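Local coordinates for protein arylsulfatase (Pseudoalteromonas sp. MB47, PDB 7AJ0) that probably removes sulfate groups from the algal polysaccharide fucoidan as a calcium-binding, exo-acting sulfatase that assembles into a hexamer, at residues L432-H440 with N469-M477. Numbering follows the deposited sequence.
Sequences LRWLDYKIH and NLNMDPKEM
D436 of the hairpin 432-440 meets N471 of 469-477 at one end of this contact, and E476 meets K438 and H440 at the other. At the hairpin's type II' turn, N471 ND2 donates a hydrogen bond to D436 OD2 (2.6 Å, N-H...O 147°), coming from above the carboxylate plane, with the amide turned 65° against it. The other oxygen, D436 OD1, takes R433 NH2 on its anti side at 2.9 Å, nearly in the guanidinium plane. An alanine in place of D436 would probably leave the N471 amide without its acceptor and R433 NH2 without its carboxylate mate. R433 NE bonds L435 O, also in plane; these two bonds, with Y97 OH bonded to NH1, restrain the rotation of the flat group. The extended R433 chain crosses L470 at a slant, and L470 CD1 lies over one guanidinium face, 3.7 Å from R433 NH1. A water links R433 NH2, weakly, to N471 OD1. The backbone adds L470 N to D436 O at 2.8 Å, and L470 CG packs on K438 CB. Farther along, E476 OE1 accepts two donors from opposite faces of its plane: H440 NE2 at 2.8 Å, the oxygen lying near the imidazole plane, and K438 NZ at 3.1 Å on the syn side. K438 bends at chi2 (74°) to get there, and its ammonium also pairs with E350. Y437 and N469 form a non-hydrogen-bonded antiparallel pair, which places the contact where the outermost strand 466-469 pairs with 437-440 and runs on into the loop before helix 489-505; that helix packs on L432, W434 and I439, while Y437 OH bonds D197 of one neighbouring subunit and D473 pairs with R450 of another.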
ATOM      1  N   LEU A 432      17.806 -19.750  -0.240  1.00 22.80           N
ATOM      2  CA  LEU A 432      18.136 -21.109  -0.640  1.00 22.67           C
ATOM      3  C   LEU A 432      16.844 -21.908  -0.718  1.00 22.50           C
ATOM      4  O   LEU A 432      15.817 -21.521  -0.154  1.00 22.56           O
ATOM      5  CB  LEU A 432      19.120 -21.770   0.332  1.00 22.99           C
ATOM      6  CG  LEU A 432      18.669 -21.984   1.777  1.00 23.28           C
ATOM      7  CD1 LEU A 432      17.864 -23.262   1.948  1.00 23.22           C
ATOM      8  CD2 LEU A 432      19.883 -21.987   2.704  1.00 23.69           C
ATOM      9  N   ARG A 433      16.901 -23.026  -1.438  1.00 22.34           N
ATOM     10  CA  ARG A 433      15.810 -23.985  -1.463  1.00 22.27           C
ATOM     11  C   ARG A 433      16.324 -25.340  -0.999  1.00 22.44           C
ATOM     12  O   ARG A 433      17.382 -25.797  -1.442  1.00 22.45           O
ATOM     13  CB  ARG A 433      15.179 -24.137  -2.847  1.00 23.29           C
ATOM     14  CG  ARG A 433      14.089 -25.205  -2.844  1.00 26.24           C
ATOM     15  CD  ARG A 433      13.337 -25.316  -4.150  1.00 21.74           C
ATOM     16  NE  ARG A 433      12.485 -26.503  -4.142  1.00 24.85           N
ATOM     17  CZ  ARG A 433      11.661 -26.848  -5.124  1.00 21.73           C
ATOM     18  NH1 ARG A 433      11.564 -26.091  -6.205  1.00 21.52           N
ATOM     19  NH2 ARG A 433      10.933 -27.951  -5.022  1.00 32.13           N
ATOM     20  N   TRP A 434      15.552 -25.986  -0.130  1.00 22.62           N
ATOM     21  CA  TRP A 434      15.890 -27.297   0.415  1.00 22.86           C
ATOM     22  C   TRP A 434      14.601 -28.096   0.489  1.00 22.90           C
ATOM     23  O   TRP A 434      13.624 -27.646   1.096  1.00 22.99           O
ATOM     24  CB  TRP A 434      16.550 -27.159   1.785  1.00 23.22           C
ATOM     25  CG  TRP A 434      16.660 -28.438   2.533  1.00 23.55           C
ATOM     26  CD1 TRP A 434      17.165 -29.616   2.073  1.00 23.60           C
ATOM     27  CD2 TRP A 434      16.267 -28.670   3.888  1.00 23.92           C
ATOM     28  NE1 TRP A 434      17.102 -30.572   3.054  1.00 23.99           N
ATOM     29  CE2 TRP A 434      16.556 -30.017   4.181  1.00 24.19           C
ATOM     30  CE3 TRP A 434      15.696 -27.871   4.883  1.00 24.11           C
ATOM     31  CZ2 TRP A 434      16.294 -30.582   5.424  1.00 24.64           C
ATOM     32  CZ3 TRP A 434      15.436 -28.434   6.116  1.00 24.54           C
ATOM     33  CH2 TRP A 434      15.735 -29.777   6.377  1.00 24.80           C
ATOM     34  N   LEU A 435      14.596 -29.273  -0.131  1.00 22.90           N
ATOM     35  CA  LEU A 435      13.379 -30.074  -0.284  1.00 22.96           C
ATOM     36  C   LEU A 435      12.415 -29.205  -1.089  1.00 22.68           C
ATOM     37  O   LEU A 435      12.786 -28.733  -2.176  1.00 22.40           O
ATOM     38  CB  LEU A 435      12.879 -30.531   1.077  1.00 23.35           C
ATOM     39  CG  LEU A 435      13.865 -31.345   1.918  1.00 32.87           C
ATOM     40  CD1 LEU A 435      13.395 -31.454   3.367  1.00 24.40           C
ATOM     41  CD2 LEU A 435      14.066 -32.729   1.314  1.00 23.79           C
ATOM     42  N   ASP A 436      11.202 -28.952  -0.607  1.00 22.80           N
ATOM     43  CA  ASP A 436      10.250 -28.083  -1.283  1.00 22.61           C
ATOM     44  C   ASP A 436      10.020 -26.794  -0.500  1.00 22.67           C
ATOM     45  O   ASP A 436       8.953 -26.185  -0.590  1.00 22.69           O
ATOM     46  CB  ASP A 436       8.938 -28.831  -1.512  1.00 22.77           C
ATOM     47  CG  ASP A 436       9.129 -30.107  -2.321  1.00 30.29           C
ATOM     48  OD1 ASP A 436       9.946 -30.100  -3.268  1.00 31.96           O
ATOM     49  OD2 ASP A 436       8.467 -31.119  -2.010  1.00 39.53           O
ATOM     50  N   TYR A 437      11.026 -26.364   0.261  1.00 22.74           N
ATOM     51  CA  TYR A 437      10.933 -25.186   1.113  1.00 22.87           C
ATOM     52  C   TYR A 437      11.879 -24.107   0.608  1.00 22.67           C
ATOM     53  O   TYR A 437      13.066 -24.364   0.386  1.00 22.61           O
ATOM     54  CB  TYR A 437      11.257 -25.543   2.566  1.00 23.25           C
ATOM     55  CG  TYR A 437      10.354 -26.621   3.122  1.00 24.10           C
ATOM     56  CD1 TYR A 437       9.150 -26.296   3.733  1.00 23.77           C
ATOM     57  CD2 TYR A 437      10.695 -27.962   3.021  1.00 23.61           C
ATOM     58  CE1 TYR A 437       8.318 -27.276   4.233  1.00 24.09           C
ATOM     59  CE2 TYR A 437       9.870 -28.948   3.520  1.00 23.92           C
ATOM     60  CZ  TYR A 437       8.684 -28.599   4.126  1.00 24.16           C
ATOM     61  OH  TYR A 437       7.856 -29.581   4.621  1.00 35.25           O
ATOM     62  N   LYS A 438      11.343 -22.905   0.426  1.00 22.62           N
ATOM     63  CA  LYS A 438      12.089 -21.742  -0.041  1.00 22.50           C
ATOM     64  C   LYS A 438      12.282 -20.798   1.139  1.00 22.80           C
ATOM     65  O   LYS A 438      11.304 -20.289   1.694  1.00 22.99           O
ATOM     66  CB  LYS A 438      11.335 -21.057  -1.181  1.00 22.28           C
ATOM     67  CG  LYS A 438      11.931 -19.747  -1.661  1.00 24.39           C
ATOM     68  CD  LYS A 438      13.182 -19.963  -2.486  1.00 22.05           C
ATOM     69  CE  LYS A 438      13.631 -18.664  -3.135  1.00 22.02           C
ATOM     70  NZ  LYS A 438      12.623 -18.114  -4.087  1.00 23.39           N
ATOM     71  N   ILE A 439      13.537 -20.570   1.522  1.00 22.91           N
ATOM     72  CA  ILE A 439      13.876 -19.741   2.675  1.00 23.26           C
ATOM     73  C   ILE A 439      14.580 -18.489   2.172  1.00 23.25           C
ATOM     74  O   ILE A 439      15.608 -18.579   1.487  1.00 23.12           O
ATOM     75  CB  ILE A 439      14.759 -20.499   3.677  1.00 23.53           C
ATOM     76  CG1 ILE A 439      14.103 -21.818   4.088  1.00 23.58           C
ATOM     77  CG2 ILE A 439      15.021 -19.648   4.911  1.00 23.96           C
ATOM     78  CD1 ILE A 439      14.576 -23.006   3.284  1.00 24.63           C
ATOM     79  N   HIS A 440      14.035 -17.325   2.513  1.00 23.43           N
ATOM     80  CA  HIS A 440      14.594 -16.045   2.103  1.00 23.50           C
ATOM     81  C   HIS A 440      15.268 -15.368   3.290  1.00 23.96           C
ATOM     82  O   HIS A 440      14.652 -15.202   4.349  1.00 24.26           O
ATOM     83  CB  HIS A 440      13.517 -15.113   1.541  1.00 23.45           C
ATOM     84  CG  HIS A 440      12.842 -15.628   0.310  1.00 23.06           C
ATOM     85  ND1 HIS A 440      13.107 -15.132  -0.947  1.00 22.86           N
ATOM     86  CD2 HIS A 440      11.899 -16.584   0.148  1.00 22.90           C
ATOM     87  CE1 HIS A 440      12.360 -15.764  -1.833  1.00 22.57           C
ATOM     88  NE2 HIS A 440      11.618 -16.652  -1.195  1.00 22.60           N
ATOM     89  N   ASN A 469       6.441 -22.988   1.671  1.00 23.37           N
ATOM     90  CA  ASN A 469       6.328 -24.353   1.161  1.00 23.30           C
ATOM     91  C   ASN A 469       5.922 -24.248  -0.304  1.00 23.01           C
ATOM     92  O   ASN A 469       4.769 -23.947  -0.622  1.00 23.12           O
ATOM     93  CB  ASN A 469       5.315 -25.157   1.964  1.00 23.71           C
ATOM     94  CG  ASN A 469       5.196 -26.595   1.483  1.00 23.72           C
ATOM     95  OD1 ASN A 469       5.324 -26.882   0.292  1.00 23.43           O
ATOM     96  ND2 ASN A 469       4.949 -27.507   2.412  1.00 24.10           N
ATOM     97  N   LEU A 470       6.873 -24.478  -1.210  1.00 22.69           N
ATOM     98  CA  LEU A 470       6.607 -24.236  -2.622  1.00 22.43           C
ATOM     99  C   LEU A 470       5.551 -25.179  -3.188  1.00 25.58           C
ATOM    100  O   LEU A 470       4.955 -24.867  -4.222  1.00 22.45           O
ATOM    101  CB  LEU A 470       7.898 -24.354  -3.431  1.00 22.13           C
ATOM    102  CG  LEU A 470       8.916 -23.236  -3.196  1.00 22.03           C
ATOM    103  CD1 LEU A 470      10.163 -23.466  -4.040  1.00 21.79           C
ATOM    104  CD2 LEU A 470       8.310 -21.870  -3.491  1.00 22.03           C
ATOM    105  N   ASN A 471       5.306 -26.321  -2.541  1.00 22.79           N
ATOM    106  CA  ASN A 471       4.200 -27.167  -2.972  1.00 23.00           C
ATOM    107  C   ASN A 471       2.863 -26.503  -2.670  1.00 23.27           C
ATOM    108  O   ASN A 471       1.919 -26.603  -3.460  1.00 23.36           O
ATOM    109  CB  ASN A 471       4.278 -28.533  -2.295  1.00 23.27           C
ATOM    110  CG  ASN A 471       5.438 -29.367  -2.797  1.00 23.08           C
ATOM    111  OD1 ASN A 471       5.823 -29.283  -3.966  1.00 22.79           O
ATOM    112  ND2 ASN A 471       6.003 -30.179  -1.914  1.00 23.27           N
ATOM    113  N   MET A 472       2.771 -25.807  -1.537  1.00 23.45           N
ATOM    114  CA  MET A 472       1.524 -25.197  -1.098  1.00 23.80           C
ATOM    115  C   MET A 472       1.387 -23.737  -1.501  1.00 23.66           C
ATOM    116  O   MET A 472       0.265 -23.267  -1.711  1.00 23.90           O
ATOM    117  CB  MET A 472       1.402 -25.308   0.423  1.00 24.17           C
ATOM    118  CG  MET A 472       1.386 -26.742   0.928  1.00 24.43           C
ATOM    119  SD  MET A 472       0.100 -27.721   0.128  1.00 37.31           S
ATOM    120  CE  MET A 472       1.098 -28.827  -0.846  1.00 24.35           C
ATOM    121  N   ASP A 473       2.495 -23.012  -1.625  1.00 23.35           N
ATOM    122  CA  ASP A 473       2.481 -21.592  -1.984  1.00 23.26           C
ATOM    123  C   ASP A 473       3.496 -21.347  -3.094  1.00 22.83           C
ATOM    124  O   ASP A 473       4.485 -20.630  -2.908  1.00 22.69           O
ATOM    125  CB  ASP A 473       2.778 -20.733  -0.757  1.00 23.46           C
ATOM    126  CG  ASP A 473       2.447 -19.271  -0.972  1.00 23.53           C
ATOM    127  OD1 ASP A 473       1.881 -18.931  -2.032  1.00 23.46           O
ATOM    128  OD2 ASP A 473       2.755 -18.459  -0.076  1.00 23.71           O
ATOM    129  N   PRO A 474       3.278 -21.932  -4.275  1.00 22.67           N
ATOM    130  CA  PRO A 474       4.274 -21.786  -5.350  1.00 22.31           C
ATOM    131  C   PRO A 474       4.447 -20.352  -5.800  1.00 22.23           C
ATOM    132  O   PRO A 474       5.529 -19.980  -6.270  1.00 22.00           O
ATOM    133  CB  PRO A 474       3.713 -22.664  -6.481  1.00 22.27           C
ATOM    134  CG  PRO A 474       2.598 -23.465  -5.868  1.00 22.61           C
ATOM    135  CD  PRO A 474       2.078 -22.660  -4.723  1.00 22.88           C
ATOM    136  N   LYS A 475       3.405 -19.534  -5.680  1.00 22.48           N
ATOM    137  CA  LYS A 475       3.451 -18.137  -6.077  1.00 22.50           C
ATOM    138  C   LYS A 475       3.966 -17.230  -4.966  1.00 22.63           C
ATOM    139  O   LYS A 475       3.962 -16.006  -5.134  1.00 22.73           O
ATOM    140  CB  LYS A 475       2.061 -17.681  -6.531  1.00 22.77           C
ATOM    141  CG  LYS A 475       1.470 -18.546  -7.642  1.00 22.71           C
ATOM    142  CD  LYS A 475       0.301 -17.865  -8.343  1.00 22.98           C
ATOM    143  CE  LYS A 475      -0.875 -17.637  -7.409  1.00 23.42           C
ATOM    144  NZ  LYS A 475      -2.016 -17.005  -8.129  1.00 23.74           N
ATOM    145  N   GLU A 476       4.404 -17.802  -3.844  1.00 22.68           N
ATOM    146  CA  GLU A 476       5.035 -17.055  -2.756  1.00 22.84           C
ATOM    147  C   GLU A 476       4.207 -15.834  -2.363  1.00 23.19           C
ATOM    148  O   GLU A 476       4.698 -14.705  -2.307  1.00 23.26           O
ATOM    149  CB  GLU A 476       6.459 -16.649  -3.141  1.00 22.60           C
ATOM    150  CG  GLU A 476       7.414 -17.817  -3.316  1.00 22.34           C
ATOM    151  CD  GLU A 476       8.760 -17.391  -3.871  1.00 22.15           C
ATOM    152  OE1 GLU A 476       9.768 -17.486  -3.139  1.00 22.20           O
ATOM    153  OE2 GLU A 476       8.810 -16.955  -5.042  1.00 22.00           O
ATOM    154  N   MET A 477       2.932 -16.077  -2.061  1.00 23.46           N
ATOM    155  CA  MET A 477       2.009 -14.977  -1.807  1.00 23.84           C
ATOM    156  C   MET A 477       2.116 -14.448  -0.381  1.00 24.20           C
ATOM    157  O   MET A 477       1.970 -13.241  -0.158  1.00 24.47           O
ATOM    158  CB  MET A 477       0.578 -15.430  -2.100  1.00 29.53           C
ATOM    159  CG  MET A 477       0.351 -15.800  -3.555  1.00 39.19           C
ATOM    160  SD  MET A 477      -1.245 -16.585  -3.828  1.00 25.88           S
ATOM    161  CE  MET A 477      -2.361 -15.230  -3.456  1.00 37.88           C
TER
HETATM  162  O   HOH W   1       7.948 -27.852  -5.546  1.00 22.07           O